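Local coordinates for protein phosphomethylpyrimidine kinase (Pyrococcus furiosus, PDB 2PB9) that probably phosphorylates hydroxymethylpyrimidine and its phosphate and, through the ThiN-family C-terminal domain present here, condenses the diphosphate with thiazole phosphate into thiamine phosphate, at residues A[9-14]-A[174-179]; A[38-43]-A[91-96]; A[78-83]-A[137-142]; A[157-162]-A[166-171]. One frame throughout, in Å; residues are numbered along the deposited sequence.

Interaction 1 of 4, residues A[9-14]-A[174-179]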
# COMPACT_ATOMS: atom_id res chain seq x y z
N TYR A 9 -8.27 38.84 0.14
CA TYR A 9 -6.81 38.94 0.16
C TYR A 9 -6.27 39.43 1.52
O TYR A 9 -5.22 38.97 1.98
CB TYR A 9 -6.34 39.88 -0.95
CG TYR A 9 -4.88 40.26 -0.83
CD1 TYR A 9 -3.86 39.41 -1.29
CD2 TYR A 9 -4.51 41.48 -0.26
CE1 TYR A 9 -2.51 39.77 -1.18
CE2 TYR A 9 -3.18 41.84 -0.14
CZ TYR A 9 -2.19 40.99 -0.59
OH TYR A 9 -0.88 41.37 -0.46
N GLU A 10 -6.99 40.35 2.15
CA GLU A 10 -6.58 40.90 3.43
C GLU A 10 -6.74 39.94 4.59
O GLU A 10 -5.82 39.72 5.36
CB GLU A 10 -7.36 42.17 3.74
CG GLU A 10 -6.84 43.37 3.00
CD GLU A 10 -5.50 43.82 3.55
OE1 GLU A 10 -5.50 44.41 4.66
OE2 GLU A 10 -4.46 43.58 2.88
N GLU A 11 -7.95 39.39 4.72
CA GLU A 11 -8.25 38.47 5.80
C GLU A 11 -7.35 37.23 5.79
O GLU A 11 -6.92 36.76 6.85
CB GLU A 11 -9.73 38.07 5.74
CG GLU A 11 -10.65 39.23 6.10
CD GLU A 11 -12.05 38.79 6.55
OE1 GLU A 11 -12.75 39.63 7.15
OE2 GLU A 11 -12.45 37.62 6.29
N LEU A 12 -7.06 36.71 4.60
CA LEU A 12 -6.22 35.54 4.50
C LEU A 12 -4.77 35.94 4.77
O LEU A 12 -4.07 35.31 5.56
CB LEU A 12 -6.35 34.90 3.11
CG LEU A 12 -5.51 33.65 2.84
CD1 LEU A 12 -5.67 32.67 3.99
CD2 LEU A 12 -5.92 33.01 1.52
N THR A 13 -4.33 37.02 4.13
CA THR A 13 -2.97 37.48 4.33
C THR A 13 -2.69 37.72 5.81
O THR A 13 -1.56 37.53 6.27
CB THR A 13 -2.70 38.77 3.50
OG1 THR A 13 -2.66 38.44 2.11
CG2 THR A 13 -1.39 39.40 3.90
N ASN A 14 -3.70 38.14 6.57
CA ASN A 14 -3.49 38.37 8.00
C ASN A 14 -3.37 37.04 8.72
O ASN A 14 -2.44 36.82 9.49
CB ASN A 14 -4.65 39.16 8.62
CG ASN A 14 -4.72 40.60 8.15
OD1 ASN A 14 -3.70 41.30 8.10
ND2 ASN A 14 -5.92 41.06 7.81
N ARG A 174 -15.58 29.21 7.89
CA ARG A 174 -16.29 30.07 6.96
C ARG A 174 -15.40 31.20 6.47
O ARG A 174 -15.67 31.82 5.44
CB ARG A 174 -17.55 30.60 7.63
CG ARG A 174 -18.44 29.49 8.15
CD ARG A 174 -19.71 30.04 8.73
NE ARG A 174 -19.45 31.04 9.76
CZ ARG A 174 -20.38 31.84 10.27
NH1 ARG A 174 -21.63 31.76 9.83
NH2 ARG A 174 -20.07 32.74 11.20
N ASN A 175 -14.33 31.47 7.21
CA ASN A 175 -13.37 32.51 6.84
C ASN A 175 -12.04 32.12 7.49
O ASN A 175 -12.02 31.25 8.37
CB ASN A 175 -13.83 33.89 7.33
CG ASN A 175 -14.02 33.94 8.84
OD1 ASN A 175 -13.06 33.81 9.61
ND2 ASN A 175 -15.26 34.13 9.28
N PRO A 176 -10.93 32.73 7.07
CA PRO A 176 -9.63 32.38 7.67
C PRO A 176 -9.50 32.57 9.17
O PRO A 176 -8.79 31.81 9.82
CB PRO A 176 -8.63 33.23 6.87
CG PRO A 176 -9.47 34.25 6.16
CD PRO A 176 -10.73 33.52 5.85
N ARG A 177 -10.18 33.56 9.74
CA ARG A 177 -10.10 33.79 11.18
C ARG A 177 -10.63 32.59 11.94
O ARG A 177 -10.03 32.15 12.91
CB ARG A 177 -10.87 35.05 11.57
N GLU A 178 -11.76 32.05 11.50
CA GLU A 178 -12.35 30.90 12.18
C GLU A 178 -11.46 29.67 12.05
O GLU A 178 -11.32 28.89 13.00
CB GLU A 178 -13.73 30.61 11.62
CG GLU A 178 -14.77 31.57 12.17
CD GLU A 178 -16.13 31.39 11.54
OE1 GLU A 178 -16.53 30.21 11.31
OE2 GLU A 178 -16.81 32.42 11.30
N VAL A 179 -10.86 29.51 10.88
CA VAL A 179 -9.99 28.38 10.65
C VAL A 179 -8.84 28.53 11.64
O VAL A 179 -8.58 27.64 12.47
CB VAL A 179 -9.44 28.37 9.20
CG1 VAL A 179 -8.37 27.29 9.05
CG2 VAL A 179 -10.59 28.11 8.21
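Glu-11 meets Pro-176 with the base of its side chain, CB lying 3.9 Å from Pro-176 CG at the start of helix 176-185. The same ring carbon also approaches the backbone, with Glu-11 O 3.6 Å from Pro-176 CG. Beyond CG the Glu-11 chain runs extended past the proline toward Asn-175, bringing OE2 to 4.1 Å from Asn-175 CB; the carboxylate and the Asn-175 amide stand 74° apart, and the two side chains do not pair. Leu-12 follows one step along helix 5-21. Its CG lies opposite the backbone N (chi1 180°), which sends CD1 across the proline at about a right angle, 4.2 Å from Pro-176 CB. The ring thus sits against both residues, and it also packs on Phe-35 and Tyr-37 of strand 35-38, while Leu-12 reaches Val-70.

On the other segment Asn-175 is the N-cap: Glu-178 N donates to Asn-175 OD1 at 2.9 Å, tilted 33° from the plane of the amide carbonyl. A salt bridge from Arg-174 NH2 to Glu-178 OE2, 3.3 Å long and on the syn side of the carboxylate, spans the same turn. No hydrogen bond crosses between 9-14 and 174-179. The polar groups of 174-179 organise their own helix start, and the N-terminal helix is joined to it by a proline-centred van der Waals contact.

Interaction 2 of 4, residues A[38-43]-A[91-96]; sequences SLPLPY and EYRSAI
The Arg-93 guanidinium lies with one face against Pro-40, whose backbone N stands 3.4 Å above the plane, nearer the margin of the group than its centre. A proline nitrogen carries no hydrogen, so this is packing and no polar bond. The proline ring spreads along the same group: Pro-40 CB is 3.7 Å from Arg-93 NH2, and Pro-40 CD is 3.8 Å from Arg-93 NH1, the two side chains crossing obliquely. At the edge, near the plane, sits Ser-38 O, but it is modelled so close to NH1 that the nature of this pairing remains doubtful. With a bend at chi2 (-133°) the arginine chain runs past Ser-38 to Pro-40, and Arg-93 NE passes 3.7 Å from Pro-40 CA.

The firm polar link is in the backbone. Ser-38 N donates to Arg-93 O at 2.6 Å with an N-H...O angle of 167°, lying in the carbonyl plane. Beside it the two CB atoms of Ser-38 and Arg-93 pack at 3.6 Å. The serine hydroxyl turns to its own segment, Ser-38 OG donating to Leu-39 O at 2.7 Å.

The contact therefore ties the end of strand 35-38 to the entry of its antiparallel neighbour 94-98, where the pairing carries on through Ala-95 and Val-36. Ser-94 OG adds a bond to Val-36 O. Helix 77-86 lies alongside: Met-86 touches Ser-38, Leu-41 and Arg-93, and Leu-83 reaches Ser-38, while Pro-176 and Val-179 of helix 176-185 pack on Ser-94.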
# COMPACT_ATOMS: atom_id res chain seq x y z
N SER A 38 -11.82 31.06 -0.52
CA SER A 38 -12.48 31.14 -1.80
C SER A 38 -13.43 32.31 -1.97
O SER A 38 -13.81 32.97 -1.00
CB SER A 38 -13.25 29.83 -2.04
OG SER A 38 -14.10 29.94 -3.15
N LEU A 39 -13.80 32.57 -3.23
CA LEU A 39 -14.77 33.60 -3.54
C LEU A 39 -16.07 32.89 -3.27
O LEU A 39 -16.14 31.66 -3.32
CB LEU A 39 -14.71 34.00 -5.02
CG LEU A 39 -13.61 34.93 -5.53
CD1 LEU A 39 -13.59 34.90 -7.04
CD2 LEU A 39 -13.85 36.34 -5.02
N PRO A 40 -17.10 33.67 -2.98
CA PRO A 40 -18.42 33.10 -2.72
C PRO A 40 -19.10 32.58 -4.00
O PRO A 40 -18.72 33.01 -5.09
CB PRO A 40 -19.24 34.30 -2.25
CG PRO A 40 -18.64 35.46 -2.94
CD PRO A 40 -17.19 35.11 -3.14
N LEU A 41 -20.02 31.66 -3.87
CA LEU A 41 -20.72 31.17 -5.05
C LEU A 41 -21.66 32.29 -5.50
O LEU A 41 -22.05 33.15 -4.70
CB LEU A 41 -21.53 29.91 -4.74
CG LEU A 41 -20.80 28.74 -4.10
CD1 LEU A 41 -20.29 29.16 -2.72
CD2 LEU A 41 -21.75 27.54 -3.98
N PRO A 42 -22.08 32.28 -6.77
CA PRO A 42 -21.72 31.29 -7.78
C PRO A 42 -20.41 31.61 -8.47
O PRO A 42 -20.05 30.96 -9.45
CB PRO A 42 -22.90 31.36 -8.74
CG PRO A 42 -23.18 32.84 -8.76
CD PRO A 42 -23.09 33.23 -7.29
N TYR A 43 -19.70 32.61 -7.97
CA TYR A 43 -18.43 32.99 -8.59
C TYR A 43 -17.28 32.02 -8.38
O TYR A 43 -16.28 32.08 -9.09
CB TYR A 43 -18.03 34.39 -8.14
CG TYR A 43 -19.08 35.38 -8.53
CD1 TYR A 43 -19.47 35.51 -9.87
CD2 TYR A 43 -19.73 36.15 -7.58
CE1 TYR A 43 -20.49 36.37 -10.24
CE2 TYR A 43 -20.75 37.02 -7.95
CZ TYR A 43 -21.13 37.12 -9.28
OH TYR A 43 -22.16 37.96 -9.64
N GLU A 91 -21.08 28.38 2.77
CA GLU A 91 -20.54 29.43 3.62
C GLU A 91 -19.10 29.15 4.04
O GLU A 91 -18.39 30.04 4.48
CB GLU A 91 -21.40 29.59 4.88
CG GLU A 91 -22.84 29.94 4.59
CD GLU A 91 -22.99 31.30 3.92
OE1 GLU A 91 -22.32 31.54 2.89
OE2 GLU A 91 -23.78 32.13 4.43
N TYR A 92 -18.67 27.90 3.88
CA TYR A 92 -17.32 27.54 4.27
C TYR A 92 -16.33 27.58 3.13
O TYR A 92 -16.05 26.57 2.50
CB TYR A 92 -17.34 26.15 4.91
CG TYR A 92 -18.08 26.15 6.22
CD1 TYR A 92 -19.46 26.37 6.27
CD2 TYR A 92 -17.39 26.01 7.42
CE1 TYR A 92 -20.13 26.47 7.48
CE2 TYR A 92 -18.06 26.11 8.65
CZ TYR A 92 -19.43 26.34 8.67
OH TYR A 92 -20.08 26.46 9.87
N ARG A 93 -15.79 28.77 2.89
CA ARG A 93 -14.84 28.96 1.81
C ARG A 93 -13.40 29.15 2.25
O ARG A 93 -12.59 29.72 1.52
CB ARG A 93 -15.25 30.12 0.92
CG ARG A 93 -16.06 31.18 1.61
CD ARG A 93 -17.24 31.51 0.73
NE ARG A 93 -17.68 32.88 0.93
CZ ARG A 93 -16.95 33.95 0.64
NH1 ARG A 93 -15.74 33.82 0.13
NH2 ARG A 93 -17.44 35.16 0.87
N SER A 94 -13.09 28.66 3.44
CA SER A 94 -11.74 28.73 3.96
C SER A 94 -11.39 27.33 4.44
O SER A 94 -12.28 26.55 4.78
CB SER A 94 -11.65 29.72 5.12
OG SER A 94 -10.30 29.87 5.54
N ALA A 95 -10.11 27.02 4.45
CA ALA A 95 -9.64 25.72 4.90
C ALA A 95 -8.13 25.76 5.03
O ALA A 95 -7.50 26.73 4.64
CB ALA A 95 -10.06 24.63 3.89
N ILE A 96 -7.57 24.69 5.59
CA ILE A 96 -6.13 24.58 5.76
C ILE A 96 -5.75 23.12 5.95
O ILE A 96 -6.47 22.36 6.61
CB ILE A 96 -5.63 25.41 6.97
CG1 ILE A 96 -4.11 25.39 7.01
CG2 ILE A 96 -6.16 24.83 8.27
CD1 ILE A 96 -3.53 26.29 8.07

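Interaction 3 of 4, residues A[78-83]-A[137-142]; sequences LARAVL and ATIPWG. With PO4 (phosphate ion), chain C.
Helix 77-86, whose N-terminal end carries a bound phosphate ion, packs through Arg-80 and Ala-81 against Ile-139 of helix 138-149. Ile-139 sends its two branches to different partners. CG1 lies opposite the carbonyl carbon (chi1 -59°) and its branch runs on extended, so that CD1 reaches the edge of the Arg-80 guanidinium in its plane, 3.4 Å from Arg-80 NH2 and 3.7 Å from Arg-80 NE. The arginine, bent at chi2 and chi3, crosses the isoleucine at about a right angle. The other branch, Ile-139 CG2, touches Ala-81 CB at 4.0 Å. With an alanine here, the Arg-80 guanidinium would probably lose its apolar edge contact and turn more freely, and a gap would open beside the Ala-81 methyl.

On the phosphate side Leu-78 N donates almost straight to O4 of the ion, 3.1 Å away at 177°. Ser-75 OG, His-77 N and Arg-56 NE also bond to the ion. It probably comes from the crystallisation liquor, yet backbone N-H groups at a helix start suit an anion, consistent with a domain whose substrates carry phosphates. Between 78-83 and 137-142 no hydrogen bond forms; the join is van der Waals packing.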
# COMPACT_ATOMS: atom_id res chain seq x y z
N LEU A 78 -6.04 22.04 -2.24
CA LEU A 78 -6.90 22.46 -1.15
C LEU A 78 -8.09 23.24 -1.72
O LEU A 78 -9.19 23.20 -1.17
CB LEU A 78 -6.13 23.31 -0.15
CG LEU A 78 -6.77 23.40 1.24
CD1 LEU A 78 -6.81 22.01 1.85
CD2 LEU A 78 -6.00 24.35 2.13
N ALA A 79 -7.87 23.95 -2.82
CA ALA A 79 -8.94 24.74 -3.43
C ALA A 79 -10.07 23.84 -3.91
O ALA A 79 -11.25 24.16 -3.74
CB ALA A 79 -8.40 25.57 -4.59
N ARG A 80 -9.70 22.73 -4.53
CA ARG A 80 -10.69 21.78 -5.02
C ARG A 80 -11.46 21.22 -3.83
O ARG A 80 -12.67 21.02 -3.91
CB ARG A 80 -10.01 20.63 -5.78
CG ARG A 80 -9.76 20.91 -7.27
CD ARG A 80 -8.28 20.88 -7.64
NE ARG A 80 -7.66 19.57 -7.40
CZ ARG A 80 -7.32 18.70 -8.35
NH1 ARG A 80 -7.54 18.99 -9.63
NH2 ARG A 80 -6.78 17.53 -8.01
N ALA A 81 -10.76 20.98 -2.74
CA ALA A 81 -11.38 20.46 -1.53
C ALA A 81 -12.42 21.43 -0.97
O ALA A 81 -13.57 21.05 -0.73
CB ALA A 81 -10.31 20.19 -0.48
N VAL A 82 -12.00 22.68 -0.77
CA VAL A 82 -12.90 23.69 -0.23
C VAL A 82 -14.02 23.98 -1.22
O VAL A 82 -15.16 24.19 -0.82
CB VAL A 82 -12.14 25.02 0.12
CG1 VAL A 82 -12.13 25.97 -1.05
CG2 VAL A 82 -12.80 25.69 1.29
N LEU A 83 -13.68 23.96 -2.50
CA LEU A 83 -14.65 24.23 -3.55
C LEU A 83 -15.73 23.15 -3.51
O LEU A 83 -16.93 23.45 -3.54
CB LEU A 83 -13.94 24.27 -4.91
CG LEU A 83 -14.23 25.46 -5.85
CD1 LEU A 83 -14.41 26.75 -5.07
CD2 LEU A 83 -13.08 25.61 -6.85
N ALA A 137 -10.53 13.67 -9.82
CA ALA A 137 -11.84 13.28 -9.31
C ALA A 137 -11.78 12.74 -7.88
O ALA A 137 -12.81 12.65 -7.21
CB ALA A 137 -12.46 12.25 -10.24
N THR A 138 -10.58 12.39 -7.43
CA THR A 138 -10.35 11.84 -6.09
C THR A 138 -10.55 12.80 -4.92
O THR A 138 -11.17 12.43 -3.92
CB THR A 138 -8.93 11.25 -5.97
OG1 THR A 138 -8.84 10.04 -6.73
CG2 THR A 138 -8.60 10.95 -4.52
N ILE A 139 -10.02 14.02 -5.02
CA ILE A 139 -10.18 14.95 -3.92
C ILE A 139 -11.67 15.21 -3.70
O ILE A 139 -12.16 15.10 -2.57
CB ILE A 139 -9.44 16.27 -4.18
CG1 ILE A 139 -7.95 15.97 -4.37
CG2 ILE A 139 -9.64 17.22 -3.00
CD1 ILE A 139 -7.08 17.18 -4.65
N PRO A 140 -12.41 15.53 -4.77
CA PRO A 140 -13.84 15.77 -4.57
C PRO A 140 -14.54 14.52 -4.04
O PRO A 140 -15.41 14.61 -3.17
CB PRO A 140 -14.33 16.21 -5.95
CG PRO A 140 -13.29 15.65 -6.88
CD PRO A 140 -12.01 15.85 -6.15
N TRP A 141 -14.16 13.35 -4.56
CA TRP A 141 -14.75 12.10 -4.09
C TRP A 141 -14.58 11.98 -2.58
O TRP A 141 -15.52 11.65 -1.85
CB TRP A 141 -14.07 10.90 -4.74
CG TRP A 141 -14.55 9.60 -4.14
CD1 TRP A 141 -15.67 8.91 -4.50
CD2 TRP A 141 -13.96 8.88 -3.05
NE1 TRP A 141 -15.81 7.80 -3.70
CE2 TRP A 141 -14.78 7.76 -2.80
CE3 TRP A 141 -12.82 9.07 -2.25
CZ2 TRP A 141 -14.50 6.82 -1.79
CZ3 TRP A 141 -12.54 8.14 -1.24
CH2 TRP A 141 -13.38 7.03 -1.03
N GLY A 142 -13.36 12.23 -2.11
CA GLY A 142 -13.09 12.14 -0.70
C GLY A 142 -13.97 13.05 0.13
O GLY A 142 -14.61 12.59 1.08
P PO4 C . -1.93 23.03 -2.75
O1 PO4 C . -1.59 21.97 -1.77
O2 PO4 C . -1.01 24.19 -2.57
O3 PO4 C . -1.76 22.47 -4.14
O4 PO4 C . -3.34 23.46 -2.54

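Interaction 4 of 4, residues A[157-162]-A[166-171]; sequences IYHLGD and EPMILV
Ile-157 pairs with Leu-170 through two backbone hydrogen bonds, Leu-170 N to Ile-157 O at 2.6 Å and Ile-157 N to Leu-170 O at 2.8 Å. His-159 and Met-168 form the next hydrogen-bonded pair, with His-159 N to Met-168 O at 3.0 Å and Met-168 N to His-159 O at 3.1 Å; the short strands run 171° apart, an antiparallel hairpin. His-159 ND1 also donates to Leu-160 O at 2.9 Å, from above the carbonyl plane. At chi1 71° the imidazole folds back over the partner strand: one face lies over Met-168 N and Pro-167 C, and NE2 is 3.7 Å from Met-168 CB (selenomethionine). The ring of Tyr-122 meets this imidazole with the planes nearly parallel. A serine in place of His-159 would probably leave Tyr-122 without its ring partner and uncover the Pro-167–Met-168 backbone.

Between these pairs, Tyr-158 CB packs on Ile-169 CG1 at 3.7 Å, and both residues reach helix 102-114. Past the strand end, Pro-167 CB sits 3.3 Å from Gly-161 N. Asp-162 forms a salt bridge to Arg-125 of the third subunit. Main-chain bonds set the register, the imidazole covers the partner backbone, and Pro-167 with residues 160-162 carries the hairpin to neighbouring subunits.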
# COMPACT_ATOMS: atom_id res chain seq x y z
N ILE A 157 -11.87 16.99 8.30
CA ILE A 157 -11.91 15.84 7.42
C ILE A 157 -10.46 15.44 7.25
O ILE A 157 -9.59 16.28 7.01
CB ILE A 157 -12.55 16.20 6.06
CG1 ILE A 157 -14.01 16.61 6.26
CG2 ILE A 157 -12.46 14.99 5.11
CD1 ILE A 157 -14.73 17.03 4.99
N TYR A 158 -10.17 14.16 7.41
CA TYR A 158 -8.80 13.70 7.26
C TYR A 158 -8.83 12.39 6.51
O TYR A 158 -9.90 11.88 6.20
CB TYR A 158 -8.14 13.52 8.62
CG TYR A 158 -8.68 12.34 9.39
CD1 TYR A 158 -8.08 11.08 9.28
CD2 TYR A 158 -9.82 12.46 10.20
CE1 TYR A 158 -8.60 9.97 9.95
CE2 TYR A 158 -10.35 11.36 10.87
CZ TYR A 158 -9.73 10.12 10.74
OH TYR A 158 -10.25 9.02 11.39
N HIS A 159 -7.66 11.87 6.20
CA HIS A 159 -7.56 10.59 5.52
C HIS A 159 -6.16 10.07 5.77
O HIS A 159 -5.20 10.84 5.83
CB HIS A 159 -7.80 10.74 4.01
CG HIS A 159 -6.68 11.43 3.28
ND1 HIS A 159 -5.57 10.76 2.80
CD2 HIS A 159 -6.52 12.72 2.92
CE1 HIS A 159 -4.78 11.61 2.18
NE2 HIS A 159 -5.33 12.81 2.24
N LEU A 160 -6.05 8.75 5.95
CA LEU A 160 -4.75 8.11 6.18
C LEU A 160 -4.00 8.02 4.85
O LEU A 160 -4.58 8.23 3.78
CB LEU A 160 -4.95 6.71 6.75
CG LEU A 160 -5.69 6.58 8.07
CD1 LEU A 160 -5.79 5.12 8.45
CD2 LEU A 160 -4.96 7.36 9.14
N GLY A 161 -2.71 7.69 4.91
CA GLY A 161 -1.92 7.62 3.70
C GLY A 161 -2.25 6.50 2.74
O GLY A 161 -2.97 5.56 3.09
N ASP A 162 -1.72 6.60 1.53
CA ASP A 162 -1.91 5.59 0.49
C ASP A 162 -0.60 5.49 -0.28
O ASP A 162 0.29 6.31 -0.07
CB ASP A 162 -3.06 5.97 -0.45
CG ASP A 162 -4.42 5.75 0.19
OD1 ASP A 162 -4.82 4.58 0.41
OD2 ASP A 162 -5.10 6.76 0.48
N GLU A 166 0.81 10.82 1.15
CA GLU A 166 0.74 10.95 2.60
C GLU A 166 -0.62 11.32 3.14
O GLU A 166 -1.48 11.82 2.42
CB GLU A 166 1.77 11.97 3.08
CG GLU A 166 2.05 13.07 2.09
CD GLU A 166 3.32 13.82 2.45
OE1 GLU A 166 3.26 14.74 3.30
OE2 GLU A 166 4.38 13.46 1.89
N PRO A 167 -0.84 11.07 4.43
CA PRO A 167 -2.11 11.37 5.09
C PRO A 167 -2.25 12.87 5.36
O PRO A 167 -1.26 13.58 5.51
CB PRO A 167 -2.04 10.54 6.37
CG PRO A 167 -0.59 10.63 6.72
CD PRO A 167 0.09 10.41 5.37
N MSE A 168 -3.48 13.35 5.44
CA MSE A 168 -3.74 14.76 5.70
C MSE A 168 -4.92 14.97 6.61
O MSE A 168 -5.80 14.12 6.74
CB MSE A 168 -4.06 15.51 4.40
CG MSE A 168 -2.87 16.04 3.64
SE MSE A 168 -1.68 17.08 4.74
CE MSE A 168 -0.04 16.23 4.16
N ILE A 169 -4.93 16.14 7.24
CA ILE A 169 -6.00 16.54 8.11
C ILE A 169 -6.41 17.90 7.54
O ILE A 169 -5.60 18.81 7.42
CB ILE A 169 -5.53 16.69 9.59
CG1 ILE A 169 -5.33 15.29 10.20
CG2 ILE A 169 -6.54 17.52 10.40
CD1 ILE A 169 -4.82 15.30 11.64
N LEU A 170 -7.67 17.99 7.13
CA LEU A 170 -8.22 19.23 6.59
C LEU A 170 -9.19 19.80 7.63
O LEU A 170 -9.98 19.07 8.23
CB LEU A 170 -8.95 18.96 5.27
CG LEU A 170 -8.20 18.08 4.27
CD1 LEU A 170 -9.07 17.86 3.05
CD2 LEU A 170 -6.90 18.73 3.87
N VAL A 171 -9.10 21.10 7.85
CA VAL A 171 -9.98 21.78 8.78
C VAL A 171 -10.57 22.96 8.05
O VAL A 171 -9.84 23.76 7.46
CB VAL A 171 -9.23 22.24 10.05
CG1 VAL A 171 -7.80 22.59 9.71
CG2 VAL A 171 -9.94 23.43 10.67

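In the fold
The four contacts sit around one mixed sheet in the ThiN domain. Along the chain interactions 2, 3 and 4 all fall within the span that interaction 1 closes; 2 and 3 interleave, and 4 comes after both. Interactions 1 and 2 lie about 11 Å apart between centres and meet at Ser-94. Helix 176-185 of interaction 1 and helix 77-86 of interaction 3 cover opposite faces of strand 94-98. Strand 168-173 joins interactions 2 and 4, centres about 21 Å apart, through a probable hydrogen bond from Ile-96 N to Val-171 O. Interactions 3 and 4, about 12 Å apart, touch through Leu-78 and Leu-170. The sheet thus connects the terminal helices, the phosphate site and a subunit-contacting hairpin.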